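Local coordinates for uncharacterized protein (PDB 3QOO) that is of unknown function but adopts a hot-dog fold and probably acts on acyl-CoA thioesters, as do the related fluoroacetyl-CoA-specific thioesterases, at residues A[63-74]-A[113-124]; A[44-55]-A[84-92]. All coordinates share one frame; numbering follows the deposited sequence. Where two conformers were deposited one is given.

Contact 1: A[63-74]-A[113-124]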
# COMPACT_ATOMS: atom_id res chain seq x y z
N GLY A 63 -8.88 0.88 -25.63
CA GLY A 63 -8.42 2.24 -25.39
C GLY A 63 -8.61 2.74 -23.99
O GLY A 63 -8.24 3.89 -23.72
N PHE A 64 -9.21 1.93 -23.12
CA PHE A 64 -9.47 2.33 -21.75
C PHE A 64 -8.84 1.32 -20.79
O PHE A 64 -8.81 0.12 -21.05
CB PHE A 64 -10.98 2.46 -21.50
CG PHE A 64 -11.59 3.59 -22.27
CD1 PHE A 64 -11.70 4.87 -21.73
CD2 PHE A 64 -11.98 3.42 -23.56
CE1 PHE A 64 -12.22 5.91 -22.48
CE2 PHE A 64 -12.49 4.46 -24.30
CZ PHE A 64 -12.62 5.69 -23.77
N VAL A 65 -8.35 1.82 -19.66
CA VAL A 65 -7.78 1.03 -18.57
C VAL A 65 -8.21 1.66 -17.25
O VAL A 65 -8.74 2.77 -17.22
CB VAL A 65 -6.23 0.93 -18.65
CG1 VAL A 65 -5.78 0.17 -19.98
CG2 VAL A 65 -5.62 2.31 -18.52
N SER A 66 -7.92 0.99 -16.13
CA SER A 66 -8.18 1.57 -14.81
C SER A 66 -6.87 2.00 -14.15
O SER A 66 -5.82 1.43 -14.42
CB SER A 66 -8.94 0.61 -13.88
OG SER A 66 -8.18 -0.49 -13.49
N VAL A 67 -6.96 3.00 -13.28
CA VAL A 67 -5.81 3.49 -12.54
C VAL A 67 -6.21 3.63 -11.08
O VAL A 67 -7.27 4.09 -10.79
CB VAL A 67 -5.34 4.84 -13.11
CG1 VAL A 67 -4.19 5.36 -12.32
CG2 VAL A 67 -4.90 4.73 -14.58
N GLY A 68 -5.32 3.26 -10.17
CA GLY A 68 -5.58 3.38 -8.77
C GLY A 68 -5.54 4.82 -8.30
O GLY A 68 -4.56 5.55 -8.60
N VAL A 69 -6.56 5.29 -7.57
CA VAL A 69 -6.50 6.63 -6.95
C VAL A 69 -6.52 6.69 -5.43
O VAL A 69 -6.23 7.75 -4.84
CB VAL A 69 -7.60 7.60 -7.48
CG1 VAL A 69 -7.50 7.81 -8.99
CG2 VAL A 69 -9.01 7.19 -7.02
N ARG A 70 -6.93 5.61 -4.77
CA ARG A 70 -6.82 5.54 -3.33
C ARG A 70 -6.82 4.11 -2.88
O ARG A 70 -7.62 3.30 -3.40
CB ARG A 70 -8.02 6.28 -2.70
CG ARG A 70 -8.36 6.00 -1.23
CD ARG A 70 -9.54 6.83 -0.83
NE ARG A 70 -10.79 6.50 -1.53
CZ ARG A 70 -11.79 5.81 -1.00
NH1 ARG A 70 -11.71 5.33 0.23
NH2 ARG A 70 -12.88 5.61 -1.71
N SER A 71 -5.96 3.76 -1.93
CA SER A 71 -5.94 2.43 -1.32
C SER A 71 -5.84 2.54 0.18
O SER A 71 -5.18 3.47 0.70
CB SER A 71 -4.79 1.59 -1.84
OG SER A 71 -4.96 1.26 -3.21
N GLU A 72 -6.42 1.61 0.89
CA GLU A 72 -6.32 1.49 2.34
C GLU A 72 -6.19 0.04 2.71
O GLU A 72 -6.89 -0.81 2.11
CB GLU A 72 -7.54 2.10 3.01
CG GLU A 72 -7.52 2.14 4.50
CD GLU A 72 -8.60 2.98 5.13
OE1 GLU A 72 -8.67 2.93 6.41
OE2 GLU A 72 -9.45 3.57 4.35
N VAL A 73 -5.31 -0.29 3.65
CA VAL A 73 -5.14 -1.64 4.15
C VAL A 73 -5.16 -1.61 5.66
O VAL A 73 -4.52 -0.74 6.27
CB VAL A 73 -3.82 -2.29 3.63
CG1 VAL A 73 -3.59 -3.68 4.25
CG2 VAL A 73 -3.84 -2.37 2.13
N HIS A 74 -5.88 -2.54 6.26
CA HIS A 74 -5.83 -2.80 7.70
C HIS A 74 -5.22 -4.16 7.94
O HIS A 74 -5.69 -5.17 7.43
CB HIS A 74 -7.23 -2.79 8.32
CG HIS A 74 -7.95 -1.49 8.19
ND1 HIS A 74 -9.21 -1.30 8.73
CD2 HIS A 74 -7.64 -0.33 7.56
CE1 HIS A 74 -9.64 -0.08 8.44
NE2 HIS A 74 -8.69 0.54 7.74
N ALA A 113 -5.86 -9.60 6.79
CA ALA A 113 -5.92 -8.19 6.39
C ALA A 113 -7.23 -7.91 5.70
O ALA A 113 -7.90 -8.83 5.16
CB ALA A 113 -4.77 -7.79 5.47
N THR A 114 -7.63 -6.64 5.67
CA THR A 114 -8.73 -6.14 4.88
C THR A 114 -8.27 -4.89 4.15
O THR A 114 -7.23 -4.31 4.49
CB THR A 114 -9.95 -5.84 5.73
OG1 THR A 114 -9.60 -4.96 6.77
CG2 THR A 114 -10.57 -7.15 6.28
N GLY A 115 -9.02 -4.46 3.15
CA GLY A 115 -8.64 -3.29 2.42
C GLY A 115 -9.71 -2.72 1.55
O GLY A 115 -10.80 -3.31 1.42
N LEU A 116 -9.40 -1.60 0.91
CA LEU A 116 -10.24 -1.07 -0.13
C LEU A 116 -9.36 -0.38 -1.15
O LEU A 116 -8.25 0.10 -0.85
CB LEU A 116 -11.28 -0.15 0.38
CG LEU A 116 -10.88 1.20 0.82
CD1 LEU A 116 -10.43 2.16 -0.33
CD2 LEU A 116 -12.06 1.85 1.58
N GLN A 117 -9.88 -0.26 -2.37
CA GLN A 117 -9.20 0.44 -3.44
C GLN A 117 -10.22 1.13 -4.33
O GLN A 117 -11.22 0.51 -4.73
CB GLN A 117 -8.33 -0.50 -4.24
CG GLN A 117 -7.45 0.21 -5.29
CD GLN A 117 -6.42 -0.71 -5.86
OE1 GLN A 117 -6.60 -1.27 -6.94
NE2 GLN A 117 -5.33 -0.91 -5.11
N GLU A 118 -10.00 2.40 -4.63
CA GLU A 118 -10.78 3.14 -5.58
C GLU A 118 -9.95 3.26 -6.85
O GLU A 118 -8.80 3.68 -6.78
CB GLU A 118 -11.13 4.51 -5.05
CG GLU A 118 -11.93 5.39 -6.00
CD GLU A 118 -12.18 6.77 -5.48
OE1 GLU A 118 -12.09 6.98 -4.25
OE2 GLU A 118 -12.45 7.65 -6.33
N ARG A 119 -10.55 2.89 -7.98
CA ARG A 119 -9.87 3.00 -9.28
C ARG A 119 -10.72 3.86 -10.22
O ARG A 119 -11.96 3.88 -10.10
CB ARG A 119 -9.66 1.60 -9.89
CG ARG A 119 -8.86 0.68 -8.99
CD ARG A 119 -8.43 -0.63 -9.65
NE ARG A 119 -7.49 -0.44 -10.74
CZ ARG A 119 -6.20 -0.19 -10.59
NH1 ARG A 119 -5.61 -0.19 -9.38
NH2 ARG A 119 -5.46 0.05 -11.68
N VAL A 120 -10.05 4.55 -11.12
CA VAL A 120 -10.69 5.41 -12.11
C VAL A 120 -10.47 4.82 -13.50
O VAL A 120 -9.41 4.30 -13.80
CB VAL A 120 -10.19 6.89 -12.03
CG1 VAL A 120 -8.67 7.02 -12.30
CG2 VAL A 120 -10.98 7.80 -12.97
N VAL A 121 -11.50 4.90 -14.35
CA VAL A 121 -11.36 4.49 -15.72
C VAL A 121 -10.85 5.65 -16.55
O VAL A 121 -11.41 6.77 -16.47
CB VAL A 121 -12.70 3.97 -16.28
CG1 VAL A 121 -12.56 3.70 -17.78
CG2 VAL A 121 -13.13 2.79 -15.50
N VAL A 122 -9.78 5.41 -17.30
CA VAL A 122 -9.13 6.45 -18.08
C VAL A 122 -8.95 5.96 -19.51
O VAL A 122 -8.83 4.77 -19.75
CB VAL A 122 -7.73 6.84 -17.46
CG1 VAL A 122 -7.81 7.26 -15.98
CG2 VAL A 122 -6.70 5.72 -17.61
N SER A 123 -8.86 6.92 -20.43
CA SER A 123 -8.36 6.71 -21.76
C SER A 123 -6.84 6.59 -21.72
O SER A 123 -6.17 7.45 -21.14
CB SER A 123 -8.70 7.93 -22.62
OG SER A 123 -7.88 8.00 -23.76
N THR A 124 -6.28 5.54 -22.29
CA THR A 124 -4.83 5.34 -22.32
C THR A 124 -4.19 6.53 -23.06
O THR A 124 -3.12 6.99 -22.67
CB THR A 124 -4.43 4.00 -22.95
OG1 THR A 124 -4.83 4.00 -24.30
CG2 THR A 124 -5.09 2.87 -22.22
O HOH W 1 -7.08 5.57 -25.55
O HOH W 2 -2.77 1.35 -10.50

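Contact 2: A[44-55]-A[84-92]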
# COMPACT_ATOMS: atom_id res chain seq x y z
N PHE A 44 0.30 -6.78 0.57
CA PHE A 44 -1.17 -6.86 0.57
C PHE A 44 -1.75 -5.92 -0.46
O PHE A 44 -2.67 -6.29 -1.21
CB PHE A 44 -1.76 -6.56 1.94
CG PHE A 44 -1.59 -7.67 2.93
CD1 PHE A 44 -2.35 -8.80 2.86
CD2 PHE A 44 -0.74 -7.54 4.00
CE1 PHE A 44 -2.22 -9.82 3.76
CE2 PHE A 44 -0.61 -8.55 4.93
CZ PHE A 44 -1.35 -9.69 4.81
N LEU A 45 -1.21 -4.71 -0.53
CA LEU A 45 -1.69 -3.72 -1.48
C LEU A 45 -1.43 -4.15 -2.93
O LEU A 45 -2.33 -4.08 -3.78
CB LEU A 45 -1.06 -2.36 -1.18
CG LEU A 45 -1.85 -1.12 -1.56
CD1 LEU A 45 -1.30 0.09 -0.85
CD2 LEU A 45 -1.90 -0.88 -3.05
N GLU A 46 -0.23 -4.61 -3.23
CA GLU A 46 0.11 -5.03 -4.58
C GLU A 46 -0.87 -6.13 -5.05
O GLU A 46 -1.30 -6.15 -6.21
CB GLU A 46 1.54 -5.56 -4.61
CG GLU A 46 1.97 -6.02 -5.97
CD GLU A 46 3.34 -6.64 -5.98
OE1 GLU A 46 4.08 -6.50 -4.98
OE2 GLU A 46 3.68 -7.24 -7.02
N THR A 47 -1.20 -7.06 -4.16
CA THR A 47 -2.04 -8.18 -4.52
C THR A 47 -3.50 -7.73 -4.74
O THR A 47 -4.18 -8.16 -5.66
CB THR A 47 -1.94 -9.29 -3.48
OG1 THR A 47 -0.56 -9.61 -3.20
CG2 THR A 47 -2.71 -10.49 -3.95
N MSE A 48 -3.95 -6.81 -3.89
CA MSE A 48 -5.23 -6.18 -4.07
C MSE A 48 -5.33 -5.49 -5.43
O MSE A 48 -6.32 -5.65 -6.16
CB MSE A 48 -5.51 -5.20 -2.94
CG MSE A 48 -6.82 -4.41 -3.13
SE MSE A 48 -7.37 -3.40 -1.54
CE MSE A 48 -5.84 -2.19 -1.36
N THR A 49 -4.28 -4.76 -5.78
CA THR A 49 -4.20 -4.06 -7.06
C THR A 49 -4.30 -5.07 -8.21
O THR A 49 -5.04 -4.87 -9.18
CB THR A 49 -2.93 -3.24 -7.18
OG1 THR A 49 -2.98 -2.20 -6.20
CG2 THR A 49 -2.82 -2.64 -8.56
N GLN A 50 -3.53 -6.14 -8.12
CA GLN A 50 -3.54 -7.16 -9.17
C GLN A 50 -4.94 -7.70 -9.41
O GLN A 50 -5.38 -7.80 -10.57
CB GLN A 50 -2.60 -8.31 -8.81
CG GLN A 50 -2.61 -9.40 -9.87
CD GLN A 50 -1.72 -10.55 -9.56
OE1 GLN A 50 -0.88 -10.46 -8.67
NE2 GLN A 50 -1.83 -11.63 -10.34
N LEU A 51 -5.63 -8.05 -8.34
CA LEU A 51 -6.99 -8.57 -8.49
C LEU A 51 -7.97 -7.53 -8.99
O LEU A 51 -8.83 -7.85 -9.80
CB LEU A 51 -7.49 -9.15 -7.18
CG LEU A 51 -7.13 -10.58 -6.91
CD1 LEU A 51 -7.64 -10.98 -5.55
CD2 LEU A 51 -7.66 -11.49 -7.96
N ALA A 52 -7.85 -6.29 -8.52
CA ALA A 52 -8.76 -5.25 -8.96
C ALA A 52 -8.60 -5.05 -10.47
O ALA A 52 -9.59 -4.89 -11.18
CB ALA A 52 -8.47 -3.95 -8.20
N VAL A 53 -7.36 -5.05 -10.94
CA VAL A 53 -7.13 -4.90 -12.38
C VAL A 53 -7.70 -6.11 -13.12
O VAL A 53 -8.31 -5.95 -14.20
CB VAL A 53 -5.62 -4.74 -12.66
CG1 VAL A 53 -5.30 -4.84 -14.15
CG2 VAL A 53 -5.11 -3.40 -12.14
N GLU A 54 -7.53 -7.31 -12.59
CA GLU A 54 -8.12 -8.52 -13.20
C GLU A 54 -9.65 -8.49 -13.26
O GLU A 54 -10.23 -9.09 -14.15
CB GLU A 54 -7.62 -9.79 -12.48
CG GLU A 54 -6.15 -10.07 -12.79
CD GLU A 54 -5.56 -11.26 -12.07
OE1 GLU A 54 -6.36 -12.03 -11.45
OE2 GLU A 54 -4.30 -11.41 -12.14
N ILE A 55 -10.30 -7.81 -12.33
CA ILE A 55 -11.75 -7.71 -12.36
C ILE A 55 -12.19 -6.69 -13.39
O ILE A 55 -13.14 -6.92 -14.13
CB ILE A 55 -12.29 -7.30 -10.96
CG1 ILE A 55 -12.04 -8.41 -9.94
CG2 ILE A 55 -13.77 -6.93 -11.01
CD1 ILE A 55 -12.14 -8.00 -8.53
N ASP A 84 -0.18 -19.56 2.74
CA ASP A 84 -0.99 -19.30 1.55
C ASP A 84 -2.13 -18.43 1.95
O ASP A 84 -2.98 -18.82 2.77
CB ASP A 84 -1.46 -20.59 0.91
CG ASP A 84 -0.35 -21.26 0.19
OD1 ASP A 84 0.16 -20.65 -0.76
OD2 ASP A 84 0.02 -22.36 0.58
N VAL A 85 -2.16 -17.25 1.39
CA VAL A 85 -3.17 -16.24 1.67
C VAL A 85 -4.15 -16.10 0.52
O VAL A 85 -3.74 -15.81 -0.61
CB VAL A 85 -2.51 -14.86 1.99
CG1 VAL A 85 -3.55 -13.85 2.35
CG2 VAL A 85 -1.48 -15.01 3.10
N THR A 86 -5.42 -16.34 0.81
CA THR A 86 -6.48 -16.18 -0.19
C THR A 86 -6.99 -14.74 -0.13
O THR A 86 -7.49 -14.29 0.90
CB THR A 86 -7.62 -17.17 0.05
OG1 THR A 86 -7.07 -18.48 -0.02
CG2 THR A 86 -8.75 -17.00 -0.94
N PHE A 87 -6.87 -14.03 -1.25
CA PHE A 87 -7.39 -12.69 -1.41
C PHE A 87 -8.70 -12.73 -2.16
O PHE A 87 -8.80 -13.40 -3.21
CB PHE A 87 -6.42 -11.83 -2.20
CG PHE A 87 -5.18 -11.42 -1.47
CD1 PHE A 87 -5.00 -10.11 -1.08
CD2 PHE A 87 -4.17 -12.33 -1.21
CE1 PHE A 87 -3.82 -9.70 -0.46
CE2 PHE A 87 -3.01 -11.91 -0.55
CZ PHE A 87 -2.84 -10.61 -0.17
N THR A 88 -9.68 -12.00 -1.64
CA THR A 88 -10.97 -11.83 -2.30
C THR A 88 -11.19 -10.34 -2.47
O THR A 88 -11.16 -9.60 -1.47
CB THR A 88 -12.12 -12.42 -1.48
OG1 THR A 88 -11.84 -13.78 -1.17
CG2 THR A 88 -13.43 -12.34 -2.28
N VAL A 89 -11.33 -9.90 -3.72
CA VAL A 89 -11.60 -8.53 -4.04
C VAL A 89 -12.95 -8.42 -4.74
O VAL A 89 -13.21 -9.19 -5.65
CB VAL A 89 -10.44 -7.93 -4.87
CG1 VAL A 89 -10.78 -6.54 -5.36
CG2 VAL A 89 -9.16 -7.89 -4.02
N THR A 90 -13.76 -7.49 -4.27
CA THR A 90 -15.18 -7.40 -4.62
C THR A 90 -15.57 -5.99 -4.97
O THR A 90 -15.20 -5.05 -4.26
CB THR A 90 -16.06 -7.82 -3.42
OG1 THR A 90 -15.65 -9.11 -2.96
CG2 THR A 90 -17.54 -7.84 -3.79
N VAL A 91 -16.34 -5.80 -6.03
CA VAL A 91 -16.89 -4.48 -6.35
C VAL A 91 -17.87 -4.05 -5.27
O VAL A 91 -18.89 -4.73 -5.03
CB VAL A 91 -17.56 -4.46 -7.73
CG1 VAL A 91 -18.22 -3.10 -7.97
CG2 VAL A 91 -16.54 -4.82 -8.81
N ASP A 92 -17.58 -2.94 -4.61
CA ASP A 92 -18.42 -2.40 -3.55
C ASP A 92 -19.44 -1.40 -4.08
O ASP A 92 -20.63 -1.51 -3.79
CB ASP A 92 -17.53 -1.73 -2.47
CG ASP A 92 -18.35 -1.18 -1.34
OD1 ASP A 92 -18.90 -2.00 -0.58
OD2 ASP A 92 -18.44 0.06 -1.22

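Contact 1: A[63-74]-A[113-124]
Phe64 to His74 and Ala113 to Ser123 pair as antiparallel strands, with backbone hydrogen bonds running from Thr124 N to Gly63 O at one end to the His74-Thr114 pair at the other. The register slips by one residue where Val69 and Arg70 both face Glu118, a classic beta bulge: Val69 N donates to Glu118 O at 2.9 Å, while the bond from Arg70 N is weak.

Ser66, Ser71, Gln117 and Arg119 form a buried polar row on one face. Arg119 folds back, bent at chi3 (66°), and NE donates almost straight to Ser66 OG at 2.8 Å, the hydroxyl lying in the guanidinium plane. One face of that guanidinium covers the Gly68 backbone, where the lack of a side chain gives it room. Its NH1 bonds Gln117 OE1, and Gln117 NE2 in turn reaches Ser71 OG at 2.9 Å. Ser66 OG also bonds Asp57.

The other face bears a salt bridge. Arg70 brings NE and NH2 side-on to the single atom Glu118 OE1 (NH2 to OE1 3.0 Å), with guanidinium and carboxylate planes 76° apart; Arg98 holds OE2. Leu116 CD1 lies over one face of the Arg70 guanidinium. Beta-branched valines fill neighbouring positions, Val69 CG1 meeting Val120 CG1 at 3.6 Å and Val67 CG2 meeting Val122 CG2 at 3.7 Å.

Two guanidinium groups are thus fixed in rotation on different faces of the sheet, and the hydrogen bonds from Ser66 through Arg119 and Gln117 to Ser71 satisfy polar groups that would probably be costly to bury beneath helix 41-56.

Contact 2: A[44-55]-A[84-92]
Thr47 sets its methyl squarely over the ring of Phe87, CG2 standing 3.4 Å from the ring centroid and almost on the ring normal, a textbook CH-pi contact. The threonine rotamer makes this possible: OG1 turns back beside the backbone N (chi1 -51°) to bond Ala43 O within the helix, leaving CG2 to face the strand. A beta-branched residue with one polar and one apolar arm therefore serves both needs.

Phe44, one helical turn earlier, comes to the rim of the same ring. The two phenyl groups meet rim to rim, planes at 45°, with Phe44 CD1 3.6 Å from Phe87 CZ; neither covers the face of the other. Phe87 CB points toward the helix, and from there the ring reaches both Phe44 and Thr47.

Farther along, Leu51 straddles two strand residues. Its CD1 touches Phe87 CB at 3.7 Å and Val89 CG2 at 3.8 Å, while its CB also rests on the valine. Val89 spreads its two methyls between neighbours: CG2 faces Leu51, and CG1 meets Ile55 CD1 at 3.7 Å. The extended arm of Ile55 carries CD1 onto the strand backbone as well, 3.3 Å from Val89 O, and its shorter CG2 branch reaches Val91 CG2 at 4.1 Å.

No hydrogen bond joins helix and strand. Thr47, Leu51 and Ile55 form one stripe along the helix, whose axis runs at 49° to the strand, and they meet the alternate strand residues Phe87, Val89 and Val91. A long helix lying across a curved antiparallel sheet in this way is the hallmark of the hot-dog fold, the sausage in its beta-sheet bun.

How the contacts relate
From the N terminus, the first strand is 15-21; then comes helix 41-56, which supplies the first half of contact 2. The chain next enters strand 64-75 of contact 1 and goes on to strand 84-95, where contact 2 closes; contact 1 closes later, at strand 110-123, so the two loops cross rather than nest. Contact 1 joins an outermost strand of this chain's sheet to its neighbour, and contact 2 lays the helix over a strand farther across. They meet beneath the helix, where Gln117 NE2 probably bonds Thr49 OG1 and Ala52 packs on Gln117. Strand 64-75 also pairs with the second subunit, extending the sheet across the dimer.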